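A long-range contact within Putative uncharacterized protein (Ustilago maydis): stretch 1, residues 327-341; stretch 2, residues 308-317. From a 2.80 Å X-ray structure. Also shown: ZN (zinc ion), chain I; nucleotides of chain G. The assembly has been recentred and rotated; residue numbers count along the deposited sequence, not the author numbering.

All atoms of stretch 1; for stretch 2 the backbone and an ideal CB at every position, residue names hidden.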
# COMPACT_ATOMS: atom_id res chain seq x y z
N ASN C 327 34.85 13.07 -36.09
CA ASN C 327 34.05 13.90 -35.24
C ASN C 327 32.69 13.28 -35.05
O ASN C 327 32.31 12.40 -35.82
CB ASN C 327 33.94 15.29 -35.85
CG ASN C 327 35.23 16.07 -35.73
OD1 ASN C 327 35.90 15.99 -34.69
ND2 ASN C 327 35.61 16.80 -36.80
N TRP C 328 31.96 13.72 -34.04
CA TRP C 328 30.61 13.23 -33.81
C TRP C 328 29.59 14.03 -34.57
O TRP C 328 29.38 15.21 -34.27
CB TRP C 328 30.31 13.20 -32.32
CG TRP C 328 31.15 12.15 -31.64
CD1 TRP C 328 32.38 12.31 -31.02
CD2 TRP C 328 30.86 10.73 -31.54
NE1 TRP C 328 32.84 11.13 -30.54
CE2 TRP C 328 31.98 10.14 -30.81
CE3 TRP C 328 29.80 9.92 -31.93
CZ2 TRP C 328 32.03 8.79 -30.51
CZ3 TRP C 328 29.86 8.56 -31.62
CH2 TRP C 328 30.95 8.01 -30.93
N ARG C 329 28.94 13.40 -35.56
CA ARG C 329 27.92 14.06 -36.39
C ARG C 329 26.45 13.80 -35.99
O ARG C 329 26.04 12.64 -35.82
CB ARG C 329 28.14 13.77 -37.89
CG ARG C 329 27.06 14.38 -38.78
CD ARG C 329 27.51 14.66 -40.20
NE ARG C 329 26.66 15.69 -40.83
CZ ARG C 329 25.54 15.44 -41.53
NH1 ARG C 329 25.13 14.19 -41.73
NH2 ARG C 329 24.84 16.44 -42.04
N CYS C 330 25.68 14.89 -35.86
CA CYS C 330 24.21 14.83 -35.75
C CYS C 330 23.57 15.02 -37.11
O CYS C 330 24.00 15.87 -37.89
CB CYS C 330 23.68 15.91 -34.79
SG CYS C 330 21.88 15.84 -34.55
N GLU C 331 22.52 14.25 -37.40
CA GLU C 331 21.78 14.40 -38.65
C GLU C 331 20.85 15.61 -38.61
O GLU C 331 21.00 16.55 -39.40
CB GLU C 331 20.97 13.13 -39.00
CG GLU C 331 21.78 11.91 -39.40
CD GLU C 331 22.91 12.24 -40.34
OE1 GLU C 331 23.98 12.69 -39.87
OE2 GLU C 331 22.74 12.04 -41.56
N LYS C 332 19.90 15.58 -37.67
CA LYS C 332 18.86 16.61 -37.50
C LYS C 332 19.45 18.01 -37.52
O LYS C 332 19.01 18.87 -38.31
CB LYS C 332 18.09 16.41 -36.19
CG LYS C 332 16.97 17.42 -35.94
CD LYS C 332 17.13 18.12 -34.60
CE LYS C 332 15.83 18.76 -34.12
NZ LYS C 332 14.85 17.76 -33.60
N CYS C 333 20.43 18.24 -36.65
CA CYS C 333 21.02 19.57 -36.57
C CYS C 333 22.24 19.72 -37.49
O CYS C 333 22.86 20.79 -37.53
CB CYS C 333 21.22 20.05 -35.12
SG CYS C 333 22.30 19.08 -34.07
N ASP C 334 22.55 18.67 -38.25
CA ASP C 334 23.47 18.75 -39.39
C ASP C 334 24.76 19.50 -39.01
O ASP C 334 24.97 20.65 -39.41
CB ASP C 334 22.75 19.40 -40.59
CG ASP C 334 23.60 19.42 -41.86
OD1 ASP C 334 24.76 18.96 -41.85
OD2 ASP C 334 23.09 19.91 -42.89
N ARG C 335 25.60 18.85 -38.22
CA ARG C 335 26.82 19.44 -37.67
C ARG C 335 27.63 18.38 -36.92
O ARG C 335 27.21 17.22 -36.85
CB ARG C 335 26.47 20.60 -36.73
CG ARG C 335 27.63 21.54 -36.46
CD ARG C 335 27.44 22.30 -35.17
NE ARG C 335 28.54 23.24 -35.03
CZ ARG C 335 29.56 23.10 -34.20
NH1 ARG C 335 29.61 22.07 -33.37
NH2 ARG C 335 30.53 24.01 -34.18
N SER C 336 28.77 18.79 -36.36
CA SER C 336 29.69 17.89 -35.66
C SER C 336 30.37 18.56 -34.48
O SER C 336 30.67 19.75 -34.51
CB SER C 336 30.75 17.33 -36.61
OG SER C 336 30.19 16.45 -37.56
N TYR C 337 30.61 17.76 -33.43
CA TYR C 337 31.28 18.20 -32.22
C TYR C 337 32.41 17.21 -31.89
O TYR C 337 32.28 16.01 -32.15
CB TYR C 337 30.29 18.23 -31.07
CG TYR C 337 29.05 19.06 -31.31
CD1 TYR C 337 27.95 18.53 -32.00
CD2 TYR C 337 28.96 20.36 -30.82
CE1 TYR C 337 26.80 19.30 -32.21
CE2 TYR C 337 27.83 21.13 -31.02
CZ TYR C 337 26.75 20.60 -31.71
OH TYR C 337 25.64 21.40 -31.89
N ALA C 338 33.50 17.72 -31.32
CA ALA C 338 34.58 16.87 -30.79
C ALA C 338 34.09 15.95 -29.67
O ALA C 338 34.49 14.78 -29.59
CB ALA C 338 35.74 17.72 -30.30
N THR C 339 33.22 16.49 -28.81
CA THR C 339 32.73 15.78 -27.64
C THR C 339 31.25 15.43 -27.82
O THR C 339 30.46 16.29 -28.24
CB THR C 339 32.90 16.64 -26.38
OG1 THR C 339 34.25 17.11 -26.30
CG2 THR C 339 32.58 15.85 -25.11
N PRO C 340 30.87 14.17 -27.51
CA PRO C 340 29.47 13.81 -27.49
C PRO C 340 28.91 13.97 -26.08
O PRO C 340 29.65 13.94 -25.10
CB PRO C 340 29.49 12.33 -27.87
CG PRO C 340 30.79 11.82 -27.33
CD PRO C 340 31.73 13.00 -27.22
N GLU C 341 27.60 14.16 -26.00
CA GLU C 341 26.88 14.10 -24.74
C GLU C 341 26.46 12.66 -24.52
O GLU C 341 26.20 11.93 -25.48
CB GLU C 341 25.62 14.98 -24.79
CG GLU C 341 25.42 15.86 -23.56
CD GLU C 341 25.89 17.28 -23.81
OE1 GLU C 341 25.11 18.06 -24.42
OE2 GLU C 341 27.02 17.62 -23.39
N UNK C 308 23.93 6.06 -24.70
CA UNK C 308 24.28 6.32 -26.08
C UNK C 308 24.95 7.68 -26.13
O UNK C 308 24.79 8.48 -25.21
CB UNK C 308 23.05 6.26 -26.99
N UNK C 309 25.71 7.90 -27.20
CA UNK C 309 26.35 9.19 -27.47
C UNK C 309 25.37 10.11 -28.19
O UNK C 309 24.90 9.80 -29.28
CB UNK C 309 27.62 9.01 -28.30
N UNK C 310 25.07 11.25 -27.57
CA UNK C 310 24.01 12.16 -28.03
C UNK C 310 24.49 13.55 -28.47
O UNK C 310 25.60 13.98 -28.13
CB UNK C 310 22.98 12.33 -26.91
N UNK C 311 23.62 14.26 -29.20
CA UNK C 311 23.95 15.53 -29.84
C UNK C 311 24.15 16.65 -28.83
O UNK C 311 23.34 16.82 -27.92
CB UNK C 311 22.85 15.92 -30.83
N UNK C 312 25.22 17.43 -29.03
CA UNK C 312 25.56 18.53 -28.12
C UNK C 312 24.76 19.83 -28.37
O UNK C 312 25.09 20.89 -27.83
CB UNK C 312 27.06 18.83 -28.24
N UNK C 313 23.69 19.73 -29.16
CA UNK C 313 22.83 20.89 -29.41
C UNK C 313 21.90 21.09 -28.24
O UNK C 313 21.37 20.13 -27.68
CB UNK C 313 22.03 20.72 -30.70
N UNK C 314 21.71 22.36 -27.89
CA UNK C 314 20.69 22.77 -26.93
C UNK C 314 19.33 22.22 -27.37
O UNK C 314 18.93 22.39 -28.53
CB UNK C 314 20.64 24.29 -26.80
N UNK C 315 18.65 21.53 -26.45
CA UNK C 315 17.32 21.01 -26.72
C UNK C 315 17.29 19.69 -27.47
O UNK C 315 16.29 18.96 -27.38
CB UNK C 315 16.53 22.05 -27.52
N UNK C 316 18.37 19.38 -28.20
CA UNK C 316 18.46 18.18 -29.06
C UNK C 316 19.14 16.97 -28.38
O UNK C 316 20.17 17.12 -27.69
CB UNK C 316 19.23 18.53 -30.34
N UNK C 317 18.56 15.79 -28.58
CA UNK C 317 19.01 14.55 -27.94
C UNK C 317 19.27 13.37 -28.88
O UNK C 317 19.65 12.29 -28.42
CB UNK C 317 17.97 14.12 -26.91
ZN ZN I . 21.09 17.39 -32.97
P DT G 13 15.07 13.42 -29.76
OP1 DT G 13 16.51 13.73 -29.69
OP2 DT G 13 14.32 13.81 -30.99
O5' DT G 13 14.86 11.86 -29.50
C5' DT G 13 15.83 10.87 -29.92
C4' DT G 13 16.47 10.21 -28.72
O4' DT G 13 15.94 10.76 -27.50
C3' DT G 13 16.24 8.70 -28.59
O3' DT G 13 17.35 8.01 -29.15
C2' DT G 13 16.31 8.45 -27.10
C1' DT G 13 16.12 9.82 -26.45
N1 DT G 13 14.94 9.89 -25.58
C2 DT G 13 15.04 10.55 -24.38
O2 DT G 13 16.07 11.07 -23.98
N3 DT G 13 13.87 10.59 -23.65
C4 DT G 13 12.65 10.04 -24.00
O4 DT G 13 11.69 10.15 -23.24
C5 DT G 13 12.62 9.37 -25.28
C7 DT G 13 11.35 8.74 -25.75
C6 DT G 13 13.75 9.33 -26.00

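At position 308 the backbone is extended, and the ideal CB lies sideways with no atom of stretch 1 within 5.5 Å, so stretch 1 restricts the choice little. The nucleotide nearby leaves room for a long or aromatic side chain; the residue is Tyr308, whose OH donates to the backbone O of position 317 (2.9 Å) and lies 3.2 Å from C1' of DT13.

Position 309 is more constrained. Its ideal CB is 3.8 Å from Pro340 CB and 4.0 Å from Trp328 CZ3, a setting for a small or beta-branched residue such as valine, threonine or isoleucine. Thr309 occupies it, with CG2 over one face of the Trp328 ring and OG1 3.3 Å from Trp328 CZ3; the hydroxyl is hydrogen-bonded elsewhere in the structure.

At 310 the backbone pairs antiparallel with Glu341, and the two CB atoms share one face of the sheet. The ideal CB stands 3.5 Å from Glu341 O, which suits a small side chain, although the pairing itself asks only for a main chain. Ala310 donates from N to Glu341 O (a very short 2.5 Å) and accepts at O from Glu341 N (2.9 Å).

Position 311 offers the clearest inference. A zinc ion is held from stretch 1 by Cys330 and Cys333, and the ideal CB is 3.8 Å from Cys330 SG and 3.1 Å from ZN, the spacing of a cysteine ligand and too short for a histidine reaching through NE2. Cys311, chi1 t, places SG 2.3 Å from ZN; Cys311 SG and Cys333 SG lie 3.0 Å apart, closer than an ideal tetrahedral site would give.

The CB at 312 points toward stretch 1, 3.6 Å from Tyr337 CD2, where a compact apolar group would fit. Ala312 makes a CH-pi contact, its CB 3.6 Å from the Tyr337 ring centroid and almost on the ring normal.

At 313 the CB is sideways, 3.9 Å from Tyr337 OH and 3.8 Å from Cys333 SG, inviting a short polar side chain: serine, threonine or perhaps asparagine. Ser313 OG hydrogen-bonds Tyr337 OH at 3.0 Å.

Position 314 points away and tolerates many residues; it is Glu314. Position 315 has a phi of 82°, which favours glycine in the type II turn from 313 to 316, and Gly315 is found there.

The CB at 316 points toward stretch 1, 4.9 Å from Cys333 SG, and zinc again calls for a ligand. Cys316 SG binds ZN at 2.4 Å, completing four cysteine sulfurs, and packs 3.7 Å from Lys332 CD.

Position 317 points away from stretch 1, which sets no demand; it is Asn317, whose backbone N makes a weak hydrogen bond to OP1 of DT13 (3.1 Å), an atom whose position is less certain.

Stretch 2 308-317: YTACASEGCN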
# COMPACT_ATOMS: atom_id res chain seq x y z
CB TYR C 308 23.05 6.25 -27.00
CG TYR C 308 22.05 7.37 -26.84
CD1 TYR C 308 21.97 8.42 -27.77
CD2 TYR C 308 21.17 7.38 -25.75
CE1 TYR C 308 21.05 9.45 -27.61
CE2 TYR C 308 20.25 8.40 -25.59
CZ TYR C 308 20.20 9.43 -26.51
OH TYR C 308 19.28 10.41 -26.30
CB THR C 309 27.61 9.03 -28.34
OG1 THR C 309 27.24 8.47 -29.61
CG2 THR C 309 28.64 8.12 -27.68
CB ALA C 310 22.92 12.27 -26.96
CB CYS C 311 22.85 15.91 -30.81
SG CYS C 311 22.93 17.56 -31.58
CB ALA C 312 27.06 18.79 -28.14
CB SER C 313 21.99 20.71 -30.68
OG SER C 313 22.68 21.14 -31.84
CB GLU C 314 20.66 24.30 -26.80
CG GLU C 314 19.48 24.89 -26.04
CD GLU C 314 19.36 24.40 -24.60
OE1 GLU C 314 20.36 23.88 -24.05
OE2 GLU C 314 18.26 24.53 -24.02
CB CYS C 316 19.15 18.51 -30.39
SG CYS C 316 19.18 17.19 -31.63
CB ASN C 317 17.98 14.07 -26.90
CG ASN C 317 17.66 15.11 -25.85
OD1 ASN C 317 18.44 16.03 -25.59
ND2 ASN C 317 16.49 14.96 -25.22
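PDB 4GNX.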